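Local coordinates for protein cystatin F (PDB 2CH9) that inhibits papain and cathepsin L, two cysteine proteases, with lower affinity than other cystatins, and forms a disulfide-linked homodimer, at residues S107-V112 against F118-L123; G18-I23 against K68-V73; D47-K52 against H97-T102. One frame throughout, in Å; residues are numbered along the deposited sequence.

Contact 1 (S107-V112 against F118-L123)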
loop_
_atom_site.group_PDB
_atom_site.type_symbol
_atom_site.label_atom_id
_atom_site.label_comp_id
_atom_site.label_asym_id
_atom_site.label_seq_id
_atom_site.Cartn_x
_atom_site.Cartn_y
_atom_site.Cartn_z
ATOM N N SER A 107 -1.037 8.280 -4.662
ATOM C CA SER A 107 -1.733 7.246 -5.384
ATOM C C SER A 107 -1.038 5.888 -5.343
ATOM O O SER A 107 0.189 5.789 -5.157
ATOM C CB SER A 107 -1.962 7.664 -6.839
ATOM O OG SER A 107 -0.746 7.630 -7.551
ATOM N N GLU A 108 -1.848 4.845 -5.513
ATOM C CA GLU A 108 -1.348 3.507 -5.802
ATOM C C GLU A 108 -1.946 3.104 -7.129
ATOM O O GLU A 108 -3.147 3.294 -7.362
ATOM C CB GLU A 108 -1.709 2.535 -4.684
ATOM C CG GLU A 108 -0.909 2.822 -3.424
ATOM C CD GLU A 108 -1.324 2.042 -2.200
ATOM O OE1 GLU A 108 -2.264 1.199 -2.249
ATOM O OE2 GLU A 108 -0.691 2.286 -1.152
ATOM N N VAL A 109 -1.094 2.584 -8.006
ATOM C CA VAL A 109 -1.455 2.255 -9.371
ATOM C C VAL A 109 -0.895 0.868 -9.637
ATOM O O VAL A 109 0.322 0.637 -9.484
ATOM C CB VAL A 109 -0.787 3.234 -10.371
ATOM C CG1 VAL A 109 -1.100 2.842 -11.799
ATOM C CG2 VAL A 109 -1.201 4.683 -10.091
ATOM N N TRP A 110 -1.768 -0.055 -10.022
ATOM C CA TRP A 110 -1.367 -1.430 -10.295
ATOM C C TRP A 110 -1.370 -1.653 -11.798
ATOM O O TRP A 110 -2.400 -1.456 -12.456
ATOM C CB TRP A 110 -2.320 -2.414 -9.603
ATOM C CG TRP A 110 -1.919 -3.872 -9.734
ATOM C CD1 TRP A 110 -0.688 -4.430 -9.463
ATOM C CD2 TRP A 110 -2.761 -4.954 -10.147
ATOM N NE1 TRP A 110 -0.721 -5.783 -9.690
ATOM C CE2 TRP A 110 -1.978 -6.135 -10.108
ATOM C CE3 TRP A 110 -4.103 -5.045 -10.529
ATOM C CZ2 TRP A 110 -2.495 -7.391 -10.455
ATOM C CZ3 TRP A 110 -4.612 -6.285 -10.875
ATOM C CH2 TRP A 110 -3.806 -7.446 -10.831
ATOM N N VAL A 111 -0.221 -2.032 -12.349
ATOM C CA VAL A 111 -0.096 -2.187 -13.800
ATOM C C VAL A 111 0.373 -3.596 -14.124
ATOM O O VAL A 111 1.372 -4.068 -13.565
ATOM C CB VAL A 111 0.867 -1.140 -14.413
ATOM C CG1 VAL A 111 0.879 -1.224 -15.942
ATOM C CG2 VAL A 111 0.482 0.264 -13.954
ATOM N N VAL A 112 -0.376 -4.278 -14.987
ATOM C CA VAL A 112 0.031 -5.589 -15.480
ATOM C C VAL A 112 0.190 -5.529 -17.013
ATOM O O VAL A 112 -0.752 -5.838 -17.751
ATOM C CB VAL A 112 -0.934 -6.718 -15.043
ATOM C CG1 VAL A 112 -0.298 -8.070 -15.292
ATOM C CG2 VAL A 112 -1.278 -6.590 -13.562
ATOM N N PHE A 118 -4.402 -1.930 -16.178
ATOM C CA PHE A 118 -3.973 -1.008 -15.150
ATOM C C PHE A 118 -5.189 -0.673 -14.308
ATOM O O PHE A 118 -6.330 -0.817 -14.760
ATOM C CB PHE A 118 -3.358 0.265 -15.734
ATOM C CG PHE A 118 -4.327 1.106 -16.509
ATOM C CD1 PHE A 118 -4.515 0.889 -17.871
ATOM C CD2 PHE A 118 -5.061 2.113 -15.880
ATOM C CE1 PHE A 118 -5.413 1.650 -18.595
ATOM C CE2 PHE A 118 -5.979 2.888 -16.610
ATOM C CZ PHE A 118 -6.145 2.660 -17.959
ATOM N N GLU A 119 -4.915 -0.243 -13.083
ATOM C CA GLU A 119 -5.914 0.128 -12.092
ATOM C C GLU A 119 -5.286 1.186 -11.194
ATOM O O GLU A 119 -4.083 1.140 -10.958
ATOM C CB GLU A 119 -6.179 -1.049 -11.182
ATOM C CG GLU A 119 -7.313 -1.880 -11.518
ATOM C CD GLU A 119 -7.462 -2.949 -10.479
ATOM O OE1 GLU A 119 -7.820 -2.592 -9.327
ATOM O OE2 GLU A 119 -7.212 -4.128 -10.809
ATOM N N VAL A 120 -6.125 2.067 -10.641
ATOM C CA VAL A 120 -5.733 3.049 -9.632
ATOM C C VAL A 120 -6.593 2.806 -8.359
ATOM O O VAL A 120 -7.592 3.495 -8.133
ATOM C CB VAL A 120 -5.859 4.512 -10.162
ATOM C CG1 VAL A 120 -5.314 5.514 -9.155
ATOM C CG2 VAL A 120 -5.143 4.679 -11.504
ATOM N N PRO A 121 -6.242 1.784 -7.553
ATOM C CA PRO A 121 -7.088 1.463 -6.401
ATOM C C PRO A 121 -7.075 2.505 -5.272
ATOM O O PRO A 121 -8.007 2.537 -4.481
ATOM C CB PRO A 121 -6.519 0.123 -5.903
ATOM C CG PRO A 121 -5.150 0.095 -6.378
ATOM C CD PRO A 121 -5.123 0.835 -7.687
ATOM N N VAL A 122 -6.041 3.341 -5.215
ATOM C CA VAL A 122 -5.938 4.398 -4.187
ATOM C C VAL A 122 -5.585 5.745 -4.814
ATOM O O VAL A 122 -4.643 5.847 -5.591
ATOM C CB VAL A 122 -4.835 4.083 -3.128
ATOM C CG1 VAL A 122 -4.712 5.224 -2.106
ATOM C CG2 VAL A 122 -5.133 2.787 -2.414
ATOM N N LEU A 123 -6.341 6.778 -4.460
ATOM C CA LEU A 123 -5.978 8.143 -4.823
ATOM C C LEU A 123 -6.482 9.108 -3.766
ATOM O O LEU A 123 -7.683 9.182 -3.497
ATOM C CB LEU A 123 -6.511 8.508 -6.206
ATOM C CG LEU A 123 -6.288 9.913 -6.761
ATOM C CD1 LEU A 123 -4.803 10.198 -7.053
ATOM C CD2 LEU A 123 -7.153 10.101 -8.017
#

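Contact 2 (G18-I23 against K68-V73)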
loop_
_atom_site.group_PDB
_atom_site.type_symbol
_atom_site.label_atom_id
_atom_site.label_comp_id
_atom_site.label_asym_id
_atom_site.label_seq_id
_atom_site.Cartn_x
_atom_site.Cartn_y
_atom_site.Cartn_z
ATOM N N GLY A 18 6.733 -9.436 -2.772
ATOM C CA GLY A 18 7.624 -8.280 -2.905
ATOM C C GLY A 18 7.340 -7.199 -1.872
ATOM O O GLY A 18 6.193 -6.998 -1.449
ATOM N N PHE A 19 8.397 -6.506 -1.462
ATOM C CA PHE A 19 8.289 -5.345 -0.582
ATOM C C PHE A 19 8.496 -4.092 -1.452
ATOM O O PHE A 19 9.229 -4.164 -2.445
ATOM C CB PHE A 19 9.349 -5.441 0.526
ATOM C CG PHE A 19 9.183 -4.419 1.613
ATOM C CD1 PHE A 19 8.241 -4.603 2.620
ATOM C CD2 PHE A 19 9.974 -3.265 1.624
ATOM C CE1 PHE A 19 8.066 -3.658 3.609
ATOM C CE2 PHE A 19 9.813 -2.306 2.627
ATOM C CZ PHE A 19 8.850 -2.511 3.625
ATOM N N PRO A 20 7.831 -2.958 -1.120
ATOM C CA PRO A 20 8.039 -1.747 -1.952
ATOM C C PRO A 20 9.493 -1.244 -1.933
ATOM O O PRO A 20 10.109 -1.209 -0.874
ATOM C CB PRO A 20 7.108 -0.708 -1.308
ATOM C CG PRO A 20 6.106 -1.524 -0.509
ATOM C CD PRO A 20 6.860 -2.715 -0.033
ATOM N N LYS A 21 10.030 -0.907 -3.103
ATOM C CA LYS A 21 11.416 -0.396 -3.222
ATOM C C LYS A 21 11.389 0.969 -3.890
ATOM O O LYS A 21 10.571 1.236 -4.746
ATOM C CB LYS A 21 12.319 -1.299 -4.090
ATOM C CG LYS A 21 12.146 -2.821 -4.014
ATOM C CD LYS A 21 12.646 -3.444 -2.706
ATOM C CE LYS A 21 13.261 -4.814 -2.973
ATOM N NZ LYS A 21 12.333 -5.757 -3.659
ATOM N N THR A 22 12.316 1.825 -3.498
ATOM C CA THR A 22 12.515 3.097 -4.166
ATOM C C THR A 22 12.720 2.906 -5.675
ATOM O O THR A 22 13.402 1.972 -6.125
ATOM C CB THR A 22 13.719 3.863 -3.545
ATOM O OG1 THR A 22 13.761 5.190 -4.068
ATOM C CG2 THR A 22 15.070 3.174 -3.847
ATOM N N ILE A 23 12.139 3.811 -6.447
ATOM C CA ILE A 23 12.359 3.849 -7.885
ATOM C C ILE A 23 12.478 5.311 -8.306
ATOM O O ILE A 23 11.870 6.176 -7.672
ATOM C CB ILE A 23 11.240 3.067 -8.644
ATOM C CG1 ILE A 23 11.600 2.880 -10.134
ATOM C CG2 ILE A 23 9.842 3.693 -8.401
ATOM C CD1 ILE A 23 10.610 1.974 -10.879
ATOM N N LYS A 68 3.033 -2.594 -8.729
ATOM C CA LYS A 68 2.226 -1.635 -7.969
ATOM C C LYS A 68 3.082 -0.416 -7.648
ATOM O O LYS A 68 4.128 -0.526 -6.978
ATOM C CB LYS A 68 1.702 -2.257 -6.671
ATOM C CG LYS A 68 0.700 -1.376 -5.923
ATOM C CD LYS A 68 0.599 -1.744 -4.475
ATOM C CE LYS A 68 -0.855 -1.763 -4.062
ATOM N NZ LYS A 68 -1.070 -1.663 -2.594
ATOM N N TYR A 69 2.661 0.743 -8.148
ATOM C CA TYR A 69 3.367 1.996 -7.877
ATOM C C TYR A 69 2.742 2.698 -6.707
ATOM O O TYR A 69 1.520 2.744 -6.579
ATOM C CB TYR A 69 3.359 2.900 -9.100
ATOM C CG TYR A 69 4.115 2.305 -10.253
ATOM C CD1 TYR A 69 5.503 2.450 -10.357
ATOM C CD2 TYR A 69 3.458 1.551 -11.222
ATOM C CE1 TYR A 69 6.195 1.882 -11.414
ATOM C CE2 TYR A 69 4.152 0.980 -12.276
ATOM C CZ TYR A 69 5.507 1.151 -12.367
ATOM O OH TYR A 69 6.167 0.590 -13.428
ATOM N N MET A 70 3.572 3.187 -5.799
ATOM C CA MET A 70 3.085 4.050 -4.730
ATOM C C MET A 70 3.715 5.404 -5.012
ATOM O O MET A 70 4.942 5.523 -4.977
ATOM C CB MET A 70 3.510 3.514 -3.356
ATOM C CG MET A 70 3.038 2.099 -3.120
ATOM S SD MET A 70 3.725 1.375 -1.638
ATOM C CE MET A 70 2.666 -0.071 -1.485
ATOM N N LEU A 71 2.886 6.407 -5.298
ATOM C CA LEU A 71 3.378 7.671 -5.842
ATOM C C LEU A 71 2.939 8.867 -5.027
ATOM O O LEU A 71 1.819 8.918 -4.527
ATOM C CB LEU A 71 2.908 7.879 -7.283
ATOM C CG LEU A 71 3.151 6.810 -8.341
ATOM C CD1 LEU A 71 2.605 7.317 -9.653
ATOM C CD2 LEU A 71 4.649 6.466 -8.490
ATOM N N GLU A 72 3.860 9.819 -4.896
ATOM C CA GLU A 72 3.567 11.150 -4.411
ATOM C C GLU A 72 3.689 12.052 -5.642
ATOM O O GLU A 72 4.779 12.269 -6.163
ATOM C CB GLU A 72 4.569 11.557 -3.327
ATOM C CG GLU A 72 4.265 12.859 -2.639
ATOM C CD GLU A 72 5.326 13.218 -1.607
ATOM O OE1 GLU A 72 6.461 13.608 -2.001
ATOM O OE2 GLU A 72 5.038 13.117 -0.393
ATOM N N VAL A 73 2.557 12.565 -6.096
ATOM C CA VAL A 73 2.466 13.235 -7.391
ATOM C C VAL A 73 1.668 14.540 -7.235
ATOM O O VAL A 73 0.646 14.566 -6.551
ATOM C CB VAL A 73 1.836 12.285 -8.465
ATOM C CG1 VAL A 73 0.630 11.537 -7.910
ATOM C CG2 VAL A 73 1.484 13.034 -9.751
#

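Contact 3 (D47-K52 against H97-T102). With NAG (2-acetamido-2-deoxy-beta-D-glucopyranose), chain C.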
loop_
_atom_site.group_PDB
_atom_site.type_symbol
_atom_site.label_atom_id
_atom_site.label_comp_id
_atom_site.label_asym_id
_atom_site.label_seq_id
_atom_site.Cartn_x
_atom_site.Cartn_y
_atom_site.Cartn_z
ATOM N N ASP A 47 -14.588 19.000 -12.394
ATOM C CA ASP A 47 -14.048 20.286 -12.790
ATOM C C ASP A 47 -14.468 20.542 -14.233
ATOM O O ASP A 47 -14.889 19.618 -14.946
ATOM C CB ASP A 47 -12.520 20.296 -12.668
ATOM C CG ASP A 47 -11.951 21.702 -12.558
ATOM O OD1 ASP A 47 -12.084 22.330 -11.484
ATOM O OD2 ASP A 47 -11.371 22.186 -13.548
ATOM N N MET A 48 -14.356 21.787 -14.672
ATOM C CA MET A 48 -14.645 22.094 -16.055
ATOM C C MET A 48 -13.406 21.894 -16.942
ATOM O O MET A 48 -13.518 21.750 -18.161
ATOM C CB MET A 48 -15.279 23.483 -16.164
ATOM C CG MET A 48 -14.463 24.576 -16.803
ATOM S SD MET A 48 -15.616 25.662 -17.667
ATOM C CE MET A 48 -16.308 24.525 -18.884
ATOM N N PHE A 49 -12.233 21.864 -16.314
ATOM C CA PHE A 49 -10.974 21.590 -17.007
ATOM C C PHE A 49 -10.347 20.258 -16.596
ATOM O O PHE A 49 -10.577 19.761 -15.488
ATOM C CB PHE A 49 -9.967 22.717 -16.769
ATOM C CG PHE A 49 -10.384 24.044 -17.346
ATOM C CD1 PHE A 49 -10.279 24.290 -18.712
ATOM C CD2 PHE A 49 -10.870 25.051 -16.520
ATOM C CE1 PHE A 49 -10.660 25.517 -19.251
ATOM C CE2 PHE A 49 -11.257 26.289 -17.056
ATOM C CZ PHE A 49 -11.151 26.518 -18.421
ATOM N N LEU A 50 -9.550 19.688 -17.495
ATOM C CA LEU A 50 -8.756 18.510 -17.167
ATOM C C LEU A 50 -7.521 18.903 -16.340
ATOM O O LEU A 50 -6.926 19.968 -16.541
ATOM C CB LEU A 50 -8.300 17.773 -18.436
ATOM C CG LEU A 50 -9.281 17.119 -19.406
ATOM C CD1 LEU A 50 -8.512 16.655 -20.640
ATOM C CD2 LEU A 50 -10.027 15.956 -18.761
ATOM N N PHE A 51 -7.136 18.029 -15.419
ATOM C CA PHE A 51 -5.891 18.194 -14.680
ATOM C C PHE A 51 -4.824 17.314 -15.304
ATOM O O PHE A 51 -5.144 16.367 -16.011
ATOM C CB PHE A 51 -6.094 17.839 -13.211
ATOM C CG PHE A 51 -6.742 18.931 -12.405
ATOM C CD1 PHE A 51 -8.042 19.351 -12.680
ATOM C CD2 PHE A 51 -6.056 19.530 -11.347
ATOM C CE1 PHE A 51 -8.648 20.364 -11.921
ATOM C CE2 PHE A 51 -6.648 20.542 -10.585
ATOM C CZ PHE A 51 -7.947 20.959 -10.871
ATOM N N LYS A 52 -3.559 17.620 -15.023
ATOM C CA LYS A 52 -2.431 16.855 -15.543
ATOM C C LYS A 52 -1.356 16.740 -14.461
ATOM O O LYS A 52 -1.161 17.669 -13.655
ATOM C CB LYS A 52 -1.875 17.556 -16.791
ATOM C CG LYS A 52 -0.710 16.877 -17.504
ATOM C CD LYS A 52 -0.281 17.705 -18.706
ATOM C CE LYS A 52 0.864 17.065 -19.455
ATOM N NZ LYS A 52 1.306 17.904 -20.615
ATOM N N HIS A 97 -4.061 33.299 -13.186
ATOM C CA HIS A 97 -3.851 33.053 -11.750
ATOM C C HIS A 97 -5.135 32.641 -11.025
ATOM O O HIS A 97 -5.084 31.857 -10.071
ATOM C CB HIS A 97 -3.201 34.257 -11.052
ATOM C CG HIS A 97 -2.811 33.990 -9.627
ATOM N ND1 HIS A 97 -3.475 34.548 -8.553
ATOM C CD2 HIS A 97 -1.838 33.208 -9.099
ATOM C CE1 HIS A 97 -2.923 34.130 -7.427
ATOM N NE2 HIS A 97 -1.928 33.315 -7.730
ATOM N N THR A 98 -6.276 33.157 -11.484
ATOM C CA THR A 98 -7.564 32.798 -10.891
ATOM C C THR A 98 -7.999 31.373 -11.244
ATOM O O THR A 98 -8.917 30.828 -10.625
ATOM C CB THR A 98 -8.680 33.804 -11.254
ATOM O OG1 THR A 98 -9.708 33.744 -10.258
ATOM C CG2 THR A 98 -9.287 33.492 -12.605
ATOM N N LEU A 99 -7.337 30.772 -12.229
ATOM C CA LEU A 99 -7.673 29.416 -12.648
ATOM C C LEU A 99 -6.582 28.400 -12.302
ATOM O O LEU A 99 -6.807 27.194 -12.390
ATOM C CB LEU A 99 -8.035 29.381 -14.142
ATOM C CG LEU A 99 -9.292 30.160 -14.563
ATOM C CD1 LEU A 99 -9.409 30.241 -16.080
ATOM C CD2 LEU A 99 -10.565 29.570 -13.950
ATOM N N LYS A 100 -5.407 28.893 -11.909
ATOM C CA LYS A 100 -4.327 28.035 -11.414
ATOM C C LYS A 100 -4.768 27.284 -10.160
ATOM O O LYS A 100 -5.167 27.899 -9.169
ATOM C CB LYS A 100 -3.079 28.857 -11.078
ATOM C CG LYS A 100 -2.069 29.028 -12.204
ATOM C CD LYS A 100 -0.645 29.100 -11.628
ATOM C CE LYS A 100 0.376 29.620 -12.643
ATOM N NZ LYS A 100 0.340 31.108 -12.809
ATOM N N GLN A 101 -4.705 25.956 -10.217
ATOM C CA GLN A 101 -4.977 25.114 -9.053
ATOM C C GLN A 101 -4.086 23.880 -9.056
ATOM O O GLN A 101 -4.010 23.160 -10.059
ATOM C CB GLN A 101 -6.453 24.711 -8.982
ATOM C CG GLN A 101 -6.752 23.737 -7.852
ATOM C CD GLN A 101 -8.198 23.758 -7.400
ATOM O OE1 GLN A 101 -8.867 22.719 -7.376
ATOM N NE2 GLN A 101 -8.690 24.938 -7.030
ATOM N N THR A 102 -3.413 23.650 -7.931
ATOM C CA THR A 102 -2.562 22.486 -7.768
ATOM C C THR A 102 -3.013 21.661 -6.572
ATOM O O THR A 102 -3.438 22.208 -5.552
ATOM C CB THR A 102 -1.076 22.886 -7.618
ATOM O OG1 THR A 102 -0.692 23.708 -8.723
ATOM C CG2 THR A 102 -0.166 21.663 -7.600
HETATM C C1 NAG C . -9.031 34.658 -16.090
HETATM C C2 NAG C . -9.277 35.851 -17.029
HETATM C C3 NAG C . -10.451 36.711 -16.555
HETATM C C4 NAG C . -11.699 35.876 -16.270
HETATM C C5 NAG C . -11.359 34.633 -15.427
HETATM C C6 NAG C . -12.551 33.679 -15.304
HETATM C C7 NAG C . -7.239 36.561 -18.172
HETATM C C8 NAG C . -6.185 37.628 -18.301
HETATM N N2 NAG C . -8.089 36.681 -17.152
HETATM O O3 NAG C . -10.751 37.687 -17.530
HETATM O O4 NAG C . -12.654 36.692 -15.615
HETATM O O5 NAG C . -10.240 33.921 -15.954
HETATM O O6 NAG C . -12.647 32.831 -16.433
HETATM O O7 NAG C . -7.289 35.629 -18.977
#

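Contact 1 (S107-V112 against F118-L123)
Trp-110 and Glu-119 stand side by side on one face of the antiparallel beta hairpin made by strands 102-112 and 117-126, the last two strands of the cystatin sheet. The Glu-119 carboxylate reaches the edge of the six-membered ring near its plane, with OE2 3.3 Å from CE3 of Trp-110. The carboxylate is turned almost at right angles to the indole, at 88°. CG of Trp-110 lies anti to the backbone N (chi1 -175°), which lays the ring along the strand and leaves one ring face to CG2 of Val-112. Both polar ends are held from outside: Trp-110 NE1 gives a hydrogen bond to Val-64 O, and Glu-119 OE2 is hydrogen-bonded to NE2 of His-117.

Glu-108 and Val-122 share this face and also run side by side. OE1 of Glu-108 lies 3.3 Å from CG2 of Val-122. The same OE1 makes a salt bridge with Lys-68, and OE2 is hydrogen-bonded to the Tyr-106 hydroxyl. With an alanine here, Lys-68 would probably lose its charged mate and Tyr-106 a bonding partner, and Val-122 would be left without the chain that lies along it.

The other face turns to helix 28-44. Val-109 and Val-120 lie alongside each other there, CG2 to CG2 at 4.2 Å, and both touch the helix. The Phe-118 ring stacks on Tyr-36.

Backbone bonds pair Glu-108 with Val-122 and Trp-110 with Glu-119. The donor Trp-110 N is 2.8 Å from Glu-119 O, and Glu-119 N returns a bond to Trp-110 O. Between these pairs the register shifts by one residue, a beta bulge. Proline has no N-H to offer at this point, and CD of Pro-121 sits 3.2 Å from Glu-108 O.

Contact 2 (G18-I23 against K68-V73)
The Tyr-69 ring meets Ile-23 at its edge: CD1 of Ile-23 lies near the ring plane, 4.4 Å from CE1 of Tyr-69. A second ring, that of Phe-19, has CD of Pro-20 over one face, 3.3 Å above the plane and displaced toward the rim.

The contact belongs to the cystatin fold, an antiparallel sheet packed against one long helix. Strand 21-22 is an outermost strand of that sheet, and strand 49-63 runs between it and strand 67-78. Segments 18-23 and 68-73 are therefore not direct neighbours. They share no hydrogen bond, and side chains alone meet past the strand between them.

They do so at two places. Ile-23 and Tyr-69 meet on the helix side, where Ile-23 also touches Val-30 and Tyr-69 touches Ala-33. Pro-20 and Met-70 meet at the other place, beside Gln-62 of strand 49-63. CG of Met-70 lies anti to the carbonyl carbon (chi1 -57°), and the chain is extended from there, so that the thioether is carried out to the proline ring. The two side chains cross obliquely. Tyr-106 of the second subunit packs on Pro-20, bringing the dimer partner to this place.

Two residues before the proline is Gly-18, the reactive site of the inhibitor. Its carbonyl accepts a hydrogen bond from Gln-62, which belongs to the secondary area of contact. The apolar packing thus lies close to the protease-binding region. CG of Pro-20 touches two atoms of Met-70, SD and CE, each 3.9 Å away.

Contact 3 (D47-K52 against H97-T102)
Phe-51 holds its CG beside the backbone N (chi1 -80°), which carries the ring toward Gln-101. Gln-101 has its CG anti to the backbone N (chi1 175°) and an extended chain, and this brings the amide to the far end of the ring. The contact joins the start of strand 49-63 of the cystatin sheet to the loop that leads into strand 102-112. Arg-77 of strand 67-78 touches both side chains.

CZ of Phe-51 lies 4.0 Å from OE1 of Gln-101, and the backbone O of Gln-101 is 3.8 Å from CE2 of Phe-51. Ring and amide planes are 53° apart. The approach is oblique, with no hydrogen bond between the segments.

Farther out, CE2 of Phe-49 meets CD1 of Leu-99 at 4.5 Å, a loose apolar touch. The backbone at Phe-49 is set by an Asx turn: its N donates to OD2 of Asp-47 at 2.9 Å. The other oxygen of Asp-47 makes a salt bridge with Arg-77.

The same loop carries the N-linked sugar of Asn-96. CG2 of Thr-98 lies 3.5 Å from the sugar ring oxygen O5.

How the contacts relate
From the N terminus, contact 2 opens first at 18-23. The chain then forms helix 28-44 and reaches strand 49-63, at whose start contact 3 opens (47-52). Contact 2 closes at 68-73, before contact 3 closes at 97-102, so the two cross. Contact 1 follows in series and closes the short turn of the last hairpin. All three reach the same sheet. Contacts 1 and 2 touch through neighbouring strands, with a probable hydrogen bond between Val-109 O and Tyr-69 N at 2.7 Å. Contact 3 lies apart, its centre about 23 Å from that of contact 1, and ties the sheet to the loop after strand 67-78.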